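Local coordinates for hypothetical protein (Caulobacter crescentus, PDB 4GOQ) that is of unknown function and belongs to the DUF1491 family, folding as a single chain with a mixed beta sheet and two helices, at residues Ala49-Glu54 with Gln66-Thr71; Arg62-Pro67 with His102-Pro107. All coordinates share one frame; numbering follows the deposited sequence.

Interaction 1 (Ala49-Glu54 with Gln66-Thr71); sequences ARLFSE and QPVRST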
ATOM      1  N   ALA A  49     -11.663   0.348  -4.605  1.00 32.42           N
ATOM      2  CA  ALA A  49     -10.316   0.162  -4.082  1.00 29.90           C
ATOM      3  C   ALA A  49      -9.338   1.178  -4.650  1.00 29.88           C
ATOM      4  O   ALA A  49      -9.547   1.740  -5.735  1.00 29.85           O
ATOM      5  CB  ALA A  49      -9.850  -1.256  -4.382  1.00 30.50           C
ATOM      6  N   ARG A  50      -8.256   1.414  -3.901  1.00 24.65           N
ATOM      7  CA  ARG A  50      -7.216   2.328  -4.317  1.00 24.97           C
ATOM      8  C   ARG A  50      -5.869   1.653  -4.178  1.00 27.26           C
ATOM      9  O   ARG A  50      -5.708   0.765  -3.343  1.00 26.17           O
ATOM     10  CB  ARG A  50      -7.250   3.621  -3.476  1.00 25.66           C
ATOM     11  CG  ARG A  50      -8.480   4.496  -3.750  1.00 27.55           C
ATOM     12  CD  ARG A  50      -8.500   5.682  -2.791  1.00 31.11           C
ATOM     13  NE  ARG A  50      -8.676   5.262  -1.394  1.00 34.75           N
ATOM     14  CZ  ARG A  50      -8.524   6.072  -0.348  1.00 44.34           C
ATOM     15  NH1 ARG A  50      -8.210   7.342  -0.529  1.00 29.80           N
ATOM     16  NH2 ARG A  50      -8.690   5.612   0.887  1.00 32.14           N
ATOM     17  N   LEU A  51      -4.910   2.086  -4.977  1.00 23.99           N
ATOM     18  CA  LEU A  51      -3.547   1.551  -4.899  1.00 24.81           C
ATOM     19  C   LEU A  51      -2.603   2.735  -4.678  1.00 27.95           C
ATOM     20  O   LEU A  51      -2.724   3.761  -5.361  1.00 27.09           O
ATOM     21  CB  LEU A  51      -3.233   0.779  -6.184  1.00 25.65           C
ATOM     22  CG  LEU A  51      -2.072  -0.197  -6.180  1.00 32.50           C
ATOM     23  CD1 LEU A  51      -2.314  -1.349  -5.196  1.00 33.50           C
ATOM     24  CD2 LEU A  51      -1.921  -0.809  -7.569  1.00 36.40           C
ATOM     25  N   PHE A  52      -1.731   2.627  -3.661  1.00 23.70           N
ATOM     26  CA  PHE A  52      -0.795   3.677  -3.293  1.00 23.64           C
ATOM     27  C   PHE A  52       0.643   3.177  -3.449  1.00 27.71           C
ATOM     28  O   PHE A  52       0.947   2.054  -3.031  1.00 28.07           O
ATOM     29  CB  PHE A  52      -1.054   4.149  -1.825  1.00 24.73           C
ATOM     30  CG  PHE A  52      -2.434   4.723  -1.584  1.00 26.15           C
ATOM     31  CD1 PHE A  52      -2.730   6.037  -1.937  1.00 28.82           C
ATOM     32  CD2 PHE A  52      -3.432   3.958  -0.993  1.00 26.97           C
ATOM     33  CE1 PHE A  52      -4.001   6.571  -1.710  1.00 30.38           C
ATOM     34  CE2 PHE A  52      -4.696   4.500  -0.749  1.00 28.89           C
ATOM     35  CZ  PHE A  52      -4.980   5.797  -1.124  1.00 27.97           C
ATOM     36  N   SER A  53       1.500   3.990  -4.086  1.00 24.46           N
ATOM     37  CA  SER A  53       2.941   3.752  -4.237  1.00 23.53           C
ATOM     38  C   SER A  53       3.713   4.954  -3.672  1.00 28.14           C
ATOM     39  O   SER A  53       3.164   6.046  -3.494  1.00 26.53           O
ATOM     40  CB  SER A  53       3.348   3.462  -5.679  1.00 26.03           C
ATOM     41  OG  SER A  53       3.162   4.605  -6.503  1.00 34.41           O
ATOM     42  N   GLU A  54       4.983   4.736  -3.370  1.00 29.55           N
ATOM     43  CA  GLU A  54       5.837   5.746  -2.745  1.00 30.99           C
ATOM     44  C   GLU A  54       6.339   6.799  -3.707  1.00 35.60           C
ATOM     45  O   GLU A  54       6.724   6.497  -4.828  1.00 36.33           O
ATOM     46  CB  GLU A  54       7.037   5.065  -2.096  1.00 32.79           C
ATOM     47  CG  GLU A  54       6.672   4.042  -1.044  1.00 39.28           C
ATOM     48  CD  GLU A  54       7.866   3.369  -0.393  1.00 57.69           C
ATOM     49  OE1 GLU A  54       8.612   4.035   0.358  1.00 62.93           O
ATOM     50  OE2 GLU A  54       8.056   2.164  -0.640  1.00 53.41           O
ATOM     51  N   GLN A  66      -1.089   7.742  -6.246  1.00 27.46           N
ATOM     52  CA  GLN A  66      -1.884   6.659  -6.854  1.00 28.02           C
ATOM     53  C   GLN A  66      -1.369   6.493  -8.271  1.00 31.61           C
ATOM     54  O   GLN A  66      -1.557   7.387  -9.095  1.00 32.01           O
ATOM     55  CB  GLN A  66      -3.394   6.924  -6.801  1.00 29.66           C
ATOM     56  CG  GLN A  66      -3.896   6.950  -5.357  1.00 29.74           C
ATOM     57  CD  GLN A  66      -5.357   7.262  -5.296  1.00 38.39           C
ATOM     58  OE1 GLN A  66      -6.178   6.558  -5.875  1.00 31.14           O
ATOM     59  NE2 GLN A  66      -5.714   8.334  -4.603  1.00 33.86           N
ATOM     60  N   PRO A  67      -0.590   5.423  -8.530  1.00 27.25           N
ATOM     61  CA  PRO A  67       0.014   5.261  -9.872  1.00 26.76           C
ATOM     62  C   PRO A  67      -0.976   4.774 -10.928  1.00 28.93           C
ATOM     63  O   PRO A  67      -0.676   4.787 -12.122  1.00 28.70           O
ATOM     64  CB  PRO A  67       1.102   4.218  -9.633  1.00 27.08           C
ATOM     65  CG  PRO A  67       0.571   3.374  -8.509  1.00 31.36           C
ATOM     66  CD  PRO A  67      -0.232   4.301  -7.627  1.00 27.19           C
ATOM     67  N   VAL A  68      -2.146   4.335 -10.478  1.00 24.91           N
ATOM     68  CA  VAL A  68      -3.245   3.840 -11.316  1.00 25.35           C
ATOM     69  C   VAL A  68      -4.534   4.112 -10.527  1.00 28.30           C
ATOM     70  O   VAL A  68      -4.531   4.005  -9.296  1.00 27.38           O
ATOM     71  CB  VAL A  68      -3.079   2.342 -11.728  1.00 28.78           C
ATOM     72  CG1 VAL A  68      -2.893   1.452 -10.504  1.00 29.39           C
ATOM     73  CG2 VAL A  68      -4.255   1.845 -12.600  1.00 28.20           C
ATOM     74  N   ARG A  69      -5.592   4.544 -11.235  1.00 24.76           N
ATOM     75  CA  ARG A  69      -6.893   4.782 -10.629  1.00 25.22           C
ATOM     76  C   ARG A  69      -7.915   4.036 -11.418  1.00 29.56           C
ATOM     77  O   ARG A  69      -7.936   4.142 -12.649  1.00 28.71           O
ATOM     78  CB  ARG A  69      -7.269   6.268 -10.596  1.00 24.43           C
ATOM     79  CG  ARG A  69      -6.326   7.129  -9.786  1.00 31.49           C
ATOM     80  CD  ARG A  69      -6.685   8.586 -10.021  1.00 34.38           C
ATOM     81  NE  ARG A  69      -5.663   9.427  -9.413  1.00 42.15           N
ATOM     82  CZ  ARG A  69      -5.813  10.081  -8.272  1.00 53.72           C
ATOM     83  NH1 ARG A  69      -6.978  10.063  -7.635  1.00 38.72           N
ATOM     84  NH2 ARG A  69      -4.814  10.800  -7.781  1.00 43.76           N
ATOM     85  N   SER A  70      -8.754   3.254 -10.726  1.00 26.26           N
ATOM     86  CA  SER A  70      -9.813   2.507 -11.377  1.00 25.60           C
ATOM     87  C   SER A  70     -10.850   2.035 -10.369  1.00 31.58           C
ATOM     88  O   SER A  70     -10.490   1.542  -9.301  1.00 31.37           O
ATOM     89  CB  SER A  70      -9.230   1.306 -12.128  1.00 25.53           C
ATOM     90  OG  SER A  70     -10.242   0.631 -12.862  1.00 27.43           O
ATOM     91  N   THR A  71     -12.126   2.084 -10.749  1.00 30.71           N
ATOM     92  CA  THR A  71     -13.202   1.514  -9.928  1.00 32.22           C
ATOM     93  C   THR A  71     -13.289  -0.012 -10.181  1.00 35.92           C
ATOM     94  O   THR A  71     -14.046  -0.711  -9.496  1.00 35.22           O
ATOM     95  CB  THR A  71     -14.560   2.181 -10.212  1.00 36.77           C
ATOM     96  OG1 THR A  71     -14.866   2.049 -11.597  1.00 38.48           O
ATOM     97  CG2 THR A  71     -14.604   3.644  -9.762  1.00 38.85           C
TER
HETATM   98  O   HOH W   1      -8.500   3.352  -7.798  1.00 30.92           O
HETATM   99  O   HOH W   2     -11.565   3.148  -7.029  1.00 60.83           O
HETATM  100  O   HOH W   3      -5.859   4.137  -6.998  1.00 25.35           O
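Gln66 and Pro67 press on the backbone of strand 48-56 where Leu51 offers its carbonyl, an example of a chain that leaves a sheet edge and keeps touching its old neighbour through water and carbon. No direct hydrogen bond joins the two segments. Near Ala49 and Arg50 they stand apart, with 6.8 Å between the CA atoms of Arg50 and Arg69, and they draw together at Phe52 and Gln66. Three waters fill the wider part. One accepts from Leu51 N and can donate to Val68 O, 2.7 Å from the water, or to Gln66 OE1. A second accepts from Ser70 N and can donate to Ala49 O. These two span backbone N and O atoms too far apart to bond directly; the third lies between two carbonyl oxygens, Ala49 O and Ser70 O, within hydrogen-bonding distance of both.

A carbon donor supplies one of the nearer contacts: Gln66 CA points its hydrogen at Leu51 O, 3.4 Å away and with an angle of 150° at the hydrogen. Pro67 CD packs close to the same oxygen, and Pro67 CG lies 3.5 Å from Ser53 OG.

Apolar packing completes the contact. The Gln66 chain runs beside Phe52, pointing the same way; its chi1 of -65° sets CG close to Leu51 O and 3.7 Å from Phe52 CE1, which it meets obliquely. The amide nitrogen beyond bonds to Glu109 O. Leu51 CD2 meets Val68 CG1 at 3.8 Å, and both residues also touch Tyr79 of helix 74-86. Within the strand, Phe52 CZ lies over one face of the Arg50 guanidinium, toward its rim, and Arg50 NH2 bonds to Gly100 O.

The chemistry implies a hydrated seam, in which several backbone polar atoms are linked through shared waters and apolar side chains pack alongside.

Interaction 2 (Arg62-Pro67 with His102-Pro107); sequences RFWMQP and HFLTEP
Trp64 lays one face of its indole against Leu104, whose CD1 stands 3.8 Å from the centroid of the five-membered ring and only 10° off its normal. This is a CH-pi contact, and the two side chains cross at about a right angle. Leu104 CD2 reaches farther along the ring system, 3.9 Å from Trp64 CE2.

The indole edge is used as well. Trp64 NE1 donates to Glu106 OE1 over 2.8 Å in a nearly straight bond of 170°, with the oxygen close to the ring plane. Seen from the carboxylate, the donor comes from above its plane. The Glu106 chain bends at chi2 (82°), which turns CD back toward the NE1 edge of Trp64. Its other oxygen, OE2, accepts from Trp9 NE1, so two indoles share one carboxylate. Trp9 also meets the Trp64 ring and touches Leu104.

Along the backbone, Trp64 N donates to Pro107 O at 2.8 Å. Beside it, Phe63 CB packs on Pro107 CB at 4.2 Å, and Pro107 CD lies near Arg62 O.

An alanine in place of Trp64 would probably leave Glu106 OE1 without its indole donor and open a gap beneath Leu104.

The arrangement is that of an outermost sheet strand, 62-65, met by the C-terminal segment, whose backbone bonding to Trp64 continues at Glu109, with helix 6-19 contributing Trp9.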
ATOM      1  N   ARG A  62       8.606  11.884   2.233  1.00 38.03           N
ATOM      2  CA  ARG A  62       7.855  10.778   1.642  1.00 36.34           C
ATOM      3  C   ARG A  62       6.362  11.055   1.652  1.00 35.39           C
ATOM      4  O   ARG A  62       5.811  11.527   2.655  1.00 32.27           O
ATOM      5  CB  ARG A  62       8.150   9.457   2.384  1.00 35.84           C
ATOM      6  CG  ARG A  62       7.263   8.262   1.978  1.00 52.22           C
ATOM      7  CD  ARG A  62       7.685   7.553   0.694  1.00 63.63           C
ATOM      8  NE  ARG A  62       8.895   6.750   0.894  1.00 72.38           N
ATOM      9  CZ  ARG A  62       9.936   6.738   0.069  1.00 81.88           C
ATOM     10  NH1 ARG A  62       9.915   7.454  -1.046  1.00 67.80           N
ATOM     11  NH2 ARG A  62      10.990   5.979   0.332  1.00 68.19           N
ATOM     12  N   PHE A  63       5.702  10.715   0.532  1.00 31.32           N
ATOM     13  CA  PHE A  63       4.258  10.802   0.410  1.00 28.92           C
ATOM     14  C   PHE A  63       3.765   9.639  -0.465  1.00 30.13           C
ATOM     15  O   PHE A  63       4.571   8.913  -1.062  1.00 30.36           O
ATOM     16  CB  PHE A  63       3.807  12.177  -0.104  1.00 31.55           C
ATOM     17  CG  PHE A  63       4.000  12.464  -1.585  1.00 34.18           C
ATOM     18  CD1 PHE A  63       5.175  13.046  -2.052  1.00 38.51           C
ATOM     19  CD2 PHE A  63       2.976  12.229  -2.493  1.00 34.42           C
ATOM     20  CE1 PHE A  63       5.339  13.335  -3.416  1.00 39.12           C
ATOM     21  CE2 PHE A  63       3.147  12.500  -3.854  1.00 37.87           C
ATOM     22  CZ  PHE A  63       4.314  13.087  -4.300  1.00 37.21           C
ATOM     23  N   TRP A  64       2.464   9.410  -0.454  1.00 25.27           N
ATOM     24  CA  TRP A  64       1.874   8.327  -1.251  1.00 24.83           C
ATOM     25  C   TRP A  64       1.099   8.878  -2.447  1.00 30.18           C
ATOM     26  O   TRP A  64       0.302   9.801  -2.315  1.00 31.25           O
ATOM     27  CB  TRP A  64       0.967   7.447  -0.378  1.00 22.90           C
ATOM     28  CG  TRP A  64       1.730   6.761   0.722  1.00 23.73           C
ATOM     29  CD1 TRP A  64       1.993   7.243   1.971  1.00 26.56           C
ATOM     30  CD2 TRP A  64       2.420   5.507   0.618  1.00 24.08           C
ATOM     31  NE1 TRP A  64       2.765   6.334   2.680  1.00 25.93           N
ATOM     32  CE2 TRP A  64       3.030   5.254   1.869  1.00 27.56           C
ATOM     33  CE3 TRP A  64       2.520   4.536  -0.397  1.00 25.40           C
ATOM     34  CZ2 TRP A  64       3.818   4.116   2.095  1.00 27.22           C
ATOM     35  CZ3 TRP A  64       3.278   3.399  -0.164  1.00 27.28           C
ATOM     36  CH2 TRP A  64       3.880   3.172   1.081  1.00 27.64           C
HETATM   37  N   MSE A  65       1.352   8.316  -3.611  1.00 28.43           N
HETATM   38  CA  MSE A  65       0.703   8.703  -4.865  0.50 26.97           C
HETATM   39  C   MSE A  65      -0.127   7.519  -5.342  1.00 29.66           C
HETATM   40  O   MSE A  65       0.133   6.399  -4.898  1.00 27.11           O
HETATM   41  CB  MSE A  65       1.746   9.159  -5.935  0.50 28.69           C
HETATM   42  CG  MSE A  65       2.760   8.076  -6.373  0.50 34.12           C
HETATM   43 SE   MSE A  65       4.102   8.655  -7.732  0.38 41.80          SE
HETATM   44  CE  MSE A  65       4.547   6.947  -8.458  0.50 38.69           C
ATOM     45  N   GLN A  66      -1.089   7.742  -6.246  1.00 27.46           N
ATOM     46  CA  GLN A  66      -1.884   6.659  -6.854  1.00 28.02           C
ATOM     47  C   GLN A  66      -1.369   6.493  -8.271  1.00 31.61           C
ATOM     48  O   GLN A  66      -1.557   7.387  -9.095  1.00 32.01           O
ATOM     49  CB  GLN A  66      -3.394   6.924  -6.801  1.00 29.66           C
ATOM     50  CG  GLN A  66      -3.896   6.950  -5.357  1.00 29.74           C
ATOM     51  CD  GLN A  66      -5.357   7.262  -5.296  1.00 38.39           C
ATOM     52  OE1 GLN A  66      -6.178   6.558  -5.875  1.00 31.14           O
ATOM     53  NE2 GLN A  66      -5.714   8.334  -4.603  1.00 33.86           N
ATOM     54  N   PRO A  67      -0.590   5.423  -8.530  1.00 27.25           N
ATOM     55  CA  PRO A  67       0.014   5.261  -9.872  1.00 26.76           C
ATOM     56  C   PRO A  67      -0.976   4.774 -10.928  1.00 28.93           C
ATOM     57  O   PRO A  67      -0.676   4.787 -12.122  1.00 28.70           O
ATOM     58  CB  PRO A  67       1.102   4.218  -9.633  1.00 27.08           C
ATOM     59  CG  PRO A  67       0.571   3.374  -8.509  1.00 31.36           C
ATOM     60  CD  PRO A  67      -0.232   4.301  -7.627  1.00 27.19           C
ATOM     61  N   HIS A 102      -6.761   3.614   4.623  1.00 29.12           N
ATOM     62  CA  HIS A 102      -5.480   3.044   4.237  1.00 26.91           C
ATOM     63  C   HIS A 102      -4.514   2.933   5.447  1.00 28.20           C
ATOM     64  O   HIS A 102      -3.492   2.252   5.320  1.00 27.45           O
ATOM     65  CB  HIS A 102      -4.841   3.857   3.095  1.00 26.50           C
ATOM     66  CG  HIS A 102      -4.825   5.331   3.383  1.00 28.63           C
ATOM     67  ND1 HIS A 102      -4.026   5.863   4.361  1.00 28.89           N
ATOM     68  CD2 HIS A 102      -5.564   6.323   2.832  1.00 29.67           C
ATOM     69  CE1 HIS A 102      -4.267   7.164   4.360  1.00 28.59           C
ATOM     70  NE2 HIS A 102      -5.194   7.488   3.457  1.00 28.97           N
ATOM     71  N   PHE A 103      -4.797   3.633   6.597  1.00 25.18           N
ATOM     72  CA  PHE A 103      -3.965   3.614   7.828  1.00 24.49           C
ATOM     73  C   PHE A 103      -2.516   4.115   7.605  1.00 26.55           C
ATOM     74  O   PHE A 103      -1.624   3.845   8.420  1.00 25.44           O
ATOM     75  CB  PHE A 103      -3.950   2.196   8.460  1.00 25.81           C
ATOM     76  CG  PHE A 103      -5.343   1.755   8.855  1.00 27.84           C
ATOM     77  CD1 PHE A 103      -5.919   2.190  10.046  1.00 30.09           C
ATOM     78  CD2 PHE A 103      -6.108   0.959   8.005  1.00 29.15           C
ATOM     79  CE1 PHE A 103      -7.211   1.780  10.408  1.00 30.54           C
ATOM     80  CE2 PHE A 103      -7.400   0.555   8.368  1.00 31.58           C
ATOM     81  CZ  PHE A 103      -7.939   0.963   9.567  1.00 28.81           C
ATOM     82  N   LEU A 104      -2.287   4.859   6.523  1.00 23.12           N
ATOM     83  CA  LEU A 104      -0.947   5.398   6.246  1.00 22.99           C
ATOM     84  C   LEU A 104      -0.732   6.656   7.058  1.00 26.87           C
ATOM     85  O   LEU A 104      -1.631   7.495   7.112  1.00 28.05           O
ATOM     86  CB  LEU A 104      -0.789   5.692   4.738  1.00 22.99           C
ATOM     87  CG  LEU A 104      -0.896   4.446   3.821  1.00 27.37           C
ATOM     88  CD1 LEU A 104      -1.075   4.846   2.350  1.00 27.80           C
ATOM     89  CD2 LEU A 104       0.281   3.495   4.047  1.00 26.18           C
ATOM     90  N   THR A 105       0.454   6.822   7.657  1.00 23.23           N
ATOM     91  CA  THR A 105       0.703   8.040   8.470  1.00 24.40           C
ATOM     92  C   THR A 105       1.285   9.180   7.637  1.00 31.23           C
ATOM     93  O   THR A 105       1.144  10.336   8.024  1.00 32.15           O
ATOM     94  CB  THR A 105       1.595   7.759   9.677  1.00 31.58           C
ATOM     95  OG1 THR A 105       2.897   7.362   9.240  1.00 30.42           O
ATOM     96  CG2 THR A 105       1.004   6.723  10.612  1.00 31.50           C
ATOM     97  N   GLU A 106       1.967   8.859   6.522  1.00 28.54           N
ATOM     98  CA  GLU A 106       2.571   9.856   5.629  1.00 28.49           C
ATOM     99  C   GLU A 106       1.481  10.520   4.785  1.00 30.34           C
ATOM    100  O   GLU A 106       0.433   9.908   4.576  1.00 29.40           O
ATOM    101  CB  GLU A 106       3.633   9.211   4.705  1.00 29.95           C
ATOM    102  CG  GLU A 106       4.756   8.455   5.420  1.00 31.71           C
ATOM    103  CD  GLU A 106       4.438   7.035   5.849  1.00 40.97           C
ATOM    104  OE1 GLU A 106       3.372   6.505   5.454  1.00 29.95           O
ATOM    105  OE2 GLU A 106       5.233   6.469   6.635  1.00 29.39           O
ATOM    106  N   PRO A 107       1.724  11.725   4.221  1.00 29.51           N
ATOM    107  CA  PRO A 107       0.701  12.358   3.377  1.00 29.47           C
ATOM    108  C   PRO A 107       0.370  11.532   2.145  1.00 32.38           C
ATOM    109  O   PRO A 107       1.211  10.813   1.596  1.00 29.83           O
ATOM    110  CB  PRO A 107       1.345  13.691   2.982  1.00 31.93           C
ATOM    111  CG  PRO A 107       2.343  13.971   4.052  1.00 35.94           C
ATOM    112  CD  PRO A 107       2.903  12.602   4.367  1.00 31.27           C
TER

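The two interactions lie about 10 Å apart, centre to centre. Their segments share Gln66 and Pro67, near where strand 62-65 gives way to the loop; these two residues carry interaction 1 but touch nothing of 102-107. In chain order, 49-54 comes first, then 62-67 and 66-71, and 102-107 last. Strands 48-56 and 62-65 are antiparallel neighbours in the mixed sheet, paired through their backbones at Phe63 with Ala55 and probably from Ser53 N to Met65 O, and the salt bridge from Arg62 NE to Glu54 OE1 adds to this. Interaction 1 adjoins helix 74-86, interaction 2 helix 6-19. Together they tie the outermost strand and the following loop to strand 48-56 and the C-terminal segment.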